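Local coordinates for protein UDP-N-Acetylglucosamine 2-Epimerase (Thermus thermophilus, PDB 1V4V) that probably interconverts UDP-N-acetylglucosamine and its C2 epimer UDP-N-acetylmannosamine, as a two-domain, homodimeric member of the UDP-N-acetylglucosamine 2-epimerase family, at residues A[171-175]-A[370-374]. Residues are numbered along the deposited sequence; the frame is centred on the assembly and turned at random.
Sequences ILVTG and RPEDW
Two hydrogen bonds fix Val-173 against the C-terminal tail 370-374. Trp-374 N donates to Val-173 O at 2.8 Å, nearly straight at 165°, and Val-173 N donates in turn to the side chain of Asp-373, 2.9 Å from OD1. That amide comes from above the carboxylate plane, 59° out of it, while Arg-370 NH1 reaches OD1 on its syn side from the opposite face, closing a salt bridge at 3.1 Å. In the conformer described, OD1 thus accepts from two donors on opposite faces. With CG anti to the backbone N (chi1 176°) and the chain extended as far as NE, Arg-370 spans to Asp-373 three residues on. Its NH1 also makes a long, weak bond to Ile-171 O; a water accepts from Arg-370 NE at 2.6 Å and can bridge to that carbonyl. A leucine in place of Arg-370 would probably leave the Asp-373 carboxylate without its charged mate, freer to turn away from Val-173 N.

Around these bonds the side chains pack. Leu-172 CD1 lies over one face of the guanidinium, offset toward its rim, and CD2 meets Pro-371 CG at 3.7 Å. Farther along, Gly-175 CA comes against the indole of Trp-374, 3.6 Å from CE3; a CB there would crowd the ring. Val-173 CG1 approaches the indole at its edge.

Strand 171-173 is an edge strand of its parallel, Rossmann-like sheet within the chain, bonded through Leu-172 to Asp-150 and Ala-152 of strand 149-152. The tail, returning after helix 353-364, runs beside it on the other flank, consistent with the GT-B habit of a C-terminal segment crossing back to the N-terminal domain. Met-356 of that helix touches Leu-172, whereas helix 155-162 packs on Ile-171 and Val-173.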
ATOM      1  N   ILE A 171      12.914   5.815   6.895  1.00 32.40           N
ATOM      2  CA  ILE A 171      12.078   6.305   7.991  1.00 30.84           C
ATOM      3  C   ILE A 171      12.791   7.389   8.791  1.00 31.29           C
ATOM      4  O   ILE A 171      13.969   7.253   9.121  1.00 30.18           O
ATOM      5  CB  ILE A 171      11.716   5.176   8.978  1.00 31.56           C
ATOM      6  CG1 ILE A 171      11.056   4.015   8.231  1.00 29.58           C
ATOM      7  CG2 ILE A 171      10.785   5.715  10.063  1.00 29.52           C
ATOM      8  CD1 ILE A 171      10.921   2.760   9.061  1.00 29.98           C
ATOM      9  N   LEU A 172      12.062   8.457   9.101  1.00 29.36           N
ATOM     10  CA  LEU A 172      12.586   9.570   9.890  1.00 30.00           C
ATOM     11  C   LEU A 172      11.575   9.858  11.000  1.00 28.54           C
ATOM     12  O   LEU A 172      10.400  10.055  10.721  1.00 26.84           O
ATOM     13  CB  LEU A 172      12.743  10.819   9.015  1.00 30.66           C
ATOM     14  CG  LEU A 172      13.230  12.103   9.699  1.00 34.51           C
ATOM     15  CD1 LEU A 172      14.684  11.944  10.113  1.00 37.85           C
ATOM     16  CD2 LEU A 172      13.098  13.281   8.742  1.00 36.38           C
ATOM     17  N   VAL A 173      12.020   9.854  12.253  1.00 28.55           N
ATOM     18  CA  VAL A 173      11.120  10.149  13.372  1.00 28.62           C
ATOM     19  C   VAL A 173      11.138  11.667  13.503  1.00 27.94           C
ATOM     20  O   VAL A 173      12.172  12.258  13.801  1.00 29.28           O
ATOM     21  CB  VAL A 173      11.606   9.502  14.683  1.00 29.56           C
ATOM     22  CG1 VAL A 173      10.678   9.878  15.822  1.00 31.75           C
ATOM     23  CG2 VAL A 173      11.644   7.991  14.528  1.00 30.94           C
ATOM     24  N   THR A 174       9.985  12.292  13.290  1.00 26.29           N
ATOM     25  CA  THR A 174       9.899  13.746  13.306  1.00 26.50           C
ATOM     26  C   THR A 174       9.142  14.393  14.458  1.00 26.41           C
ATOM     27  O   THR A 174       9.340  15.573  14.737  1.00 26.16           O
ATOM     28  CB  THR A 174       9.225  14.243  12.020  1.00 26.68           C
ATOM     29  OG1 THR A 174       7.868  13.777  11.998  1.00 26.70           O
ATOM     30  CG2 THR A 174       9.954  13.712  10.788  1.00 26.23           C
ATOM     31  N   GLY A 175       8.287  13.628  15.125  1.00 26.72           N
ATOM     32  CA  GLY A 175       7.461  14.209  16.169  1.00 26.24           C
ATOM     33  C   GLY A 175       6.241  14.689  15.397  1.00 27.98           C
ATOM     34  O   GLY A 175       6.198  14.523  14.177  1.00 24.78           O
ATOM     35  N   ARG A 370      20.826  14.560   5.816  1.00 42.57           N
ATOM     36  CA  ARG A 370      19.693  13.962   6.519  1.00 42.92           C
ATOM     37  C   ARG A 370      19.575  14.540   7.921  1.00 43.22           C
ATOM     38  O   ARG A 370      20.519  14.473   8.709  1.00 42.80           O
ATOM     39  CB  ARG A 370      19.859  12.443   6.625  1.00 43.40           C
ATOM     40  CG  ARG A 370      18.753  11.752   7.423  1.00 43.12           C
ATOM     41  CD  ARG A 370      19.027  10.260   7.576  1.00 44.91           C
ATOM     42  NE  ARG A 370      17.977   9.559   8.316  1.00 44.84           N
ATOM     43  CZ  ARG A 370      17.656   9.798   9.586  1.00 47.06           C
ATOM     44  NH1 ARG A 370      16.687   9.106  10.172  1.00 45.76           N
ATOM     45  NH2 ARG A 370      18.300  10.730  10.278  1.00 47.67           N
ATOM     46  N   PRO A 371      18.410  15.114   8.252  1.00 43.34           N
ATOM     47  CA  PRO A 371      18.219  15.691   9.585  1.00 43.70           C
ATOM     48  C   PRO A 371      18.243  14.590  10.635  1.00 43.63           C
ATOM     49  O   PRO A 371      18.053  13.417  10.312  1.00 42.93           O
ATOM     50  CB  PRO A 371      16.851  16.361   9.473  1.00 42.94           C
ATOM     51  CG  PRO A 371      16.120  15.443   8.540  1.00 43.77           C
ATOM     52  CD  PRO A 371      17.164  15.179   7.468  1.00 42.87           C
ATOM     53  N   GLU A 372      18.489  14.963  11.885  1.00 43.66           N
ATOM     54  CA  GLU A 372      18.516  13.989  12.969  1.00 43.72           C
ATOM     55  C   GLU A 372      17.091  13.768  13.466  1.00 41.30           C
ATOM     56  O   GLU A 372      16.274  14.686  13.446  1.00 40.98           O
ATOM     57  CB  GLU A 372      19.397  14.491  14.117  1.00 46.82           C
ATOM     58  CG  GLU A 372      20.838  14.763  13.717  1.00 51.79           C
ATOM     59  CD  GLU A 372      21.717  15.125  14.900  1.00 55.00           C
ATOM     60  OE1 GLU A 372      21.389  16.097  15.615  1.00 56.96           O
ATOM     61  OE2 GLU A 372      22.741  14.438  15.113  1.00 56.84           O
ATOM     62  N   ASP A 373      16.802  12.549  13.906  1.00 38.86           N
ATOM     63  CA  ASP A 373      15.474  12.203  14.409  1.00 36.54           C
ATOM     64  C   ASP A 373      15.128  12.917  15.710  1.00 36.51           C
ATOM     65  O   ASP A 373      15.993  13.147  16.558  1.00 34.16           O
ATOM     66  CB  ASP A 373      15.369  10.697  14.665  1.00 36.44           C
ATOM     67  CG  ASP A 373      15.485   9.871  13.402  1.00 37.77           C
ATOM     68  OD1 ASP A 373      14.878  10.253  12.383  0.50 38.12           O
ATOM     69  OD2 ASP A 373      16.165   8.825  13.437  0.50 40.58           O
ATOM     70  N   TRP A 374      13.851  13.251  15.860  1.00 35.89           N
ATOM     71  CA  TRP A 374      13.361  13.889  17.074  1.00 36.23           C
ATOM     72  C   TRP A 374      13.456  12.827  18.162  1.00 37.75           C
ATOM     73  O   TRP A 374      13.181  11.653  17.913  1.00 36.00           O
ATOM     74  CB  TRP A 374      11.900  14.316  16.894  1.00 33.89           C
ATOM     75  CG  TRP A 374      11.203  14.712  18.173  1.00 32.35           C
ATOM     76  CD1 TRP A 374      11.386  15.859  18.894  1.00 32.22           C
ATOM     77  CD2 TRP A 374      10.207  13.952  18.874  1.00 31.65           C
ATOM     78  NE1 TRP A 374      10.561  15.862  20.001  1.00 31.34           N
ATOM     79  CE2 TRP A 374       9.829  14.702  20.012  1.00 30.56           C
ATOM     80  CE3 TRP A 374       9.596  12.710  18.649  1.00 29.46           C
ATOM     81  CZ2 TRP A 374       8.869  14.250  20.924  1.00 32.87           C
ATOM     82  CZ3 TRP A 374       8.639  12.259  19.557  1.00 31.13           C
ATOM     83  CH2 TRP A 374       8.286  13.030  20.683  1.00 31.71           C
TER
HETATM   84  O   HOH W   1      14.380   6.885  11.898  1.00 38.19           O
HETATM   85  O   HOH W   2      16.570   5.820   9.941  1.00 56.27           O
HETATM   86  O   HOH W   3      16.478   7.515   7.706  1.00 69.30           O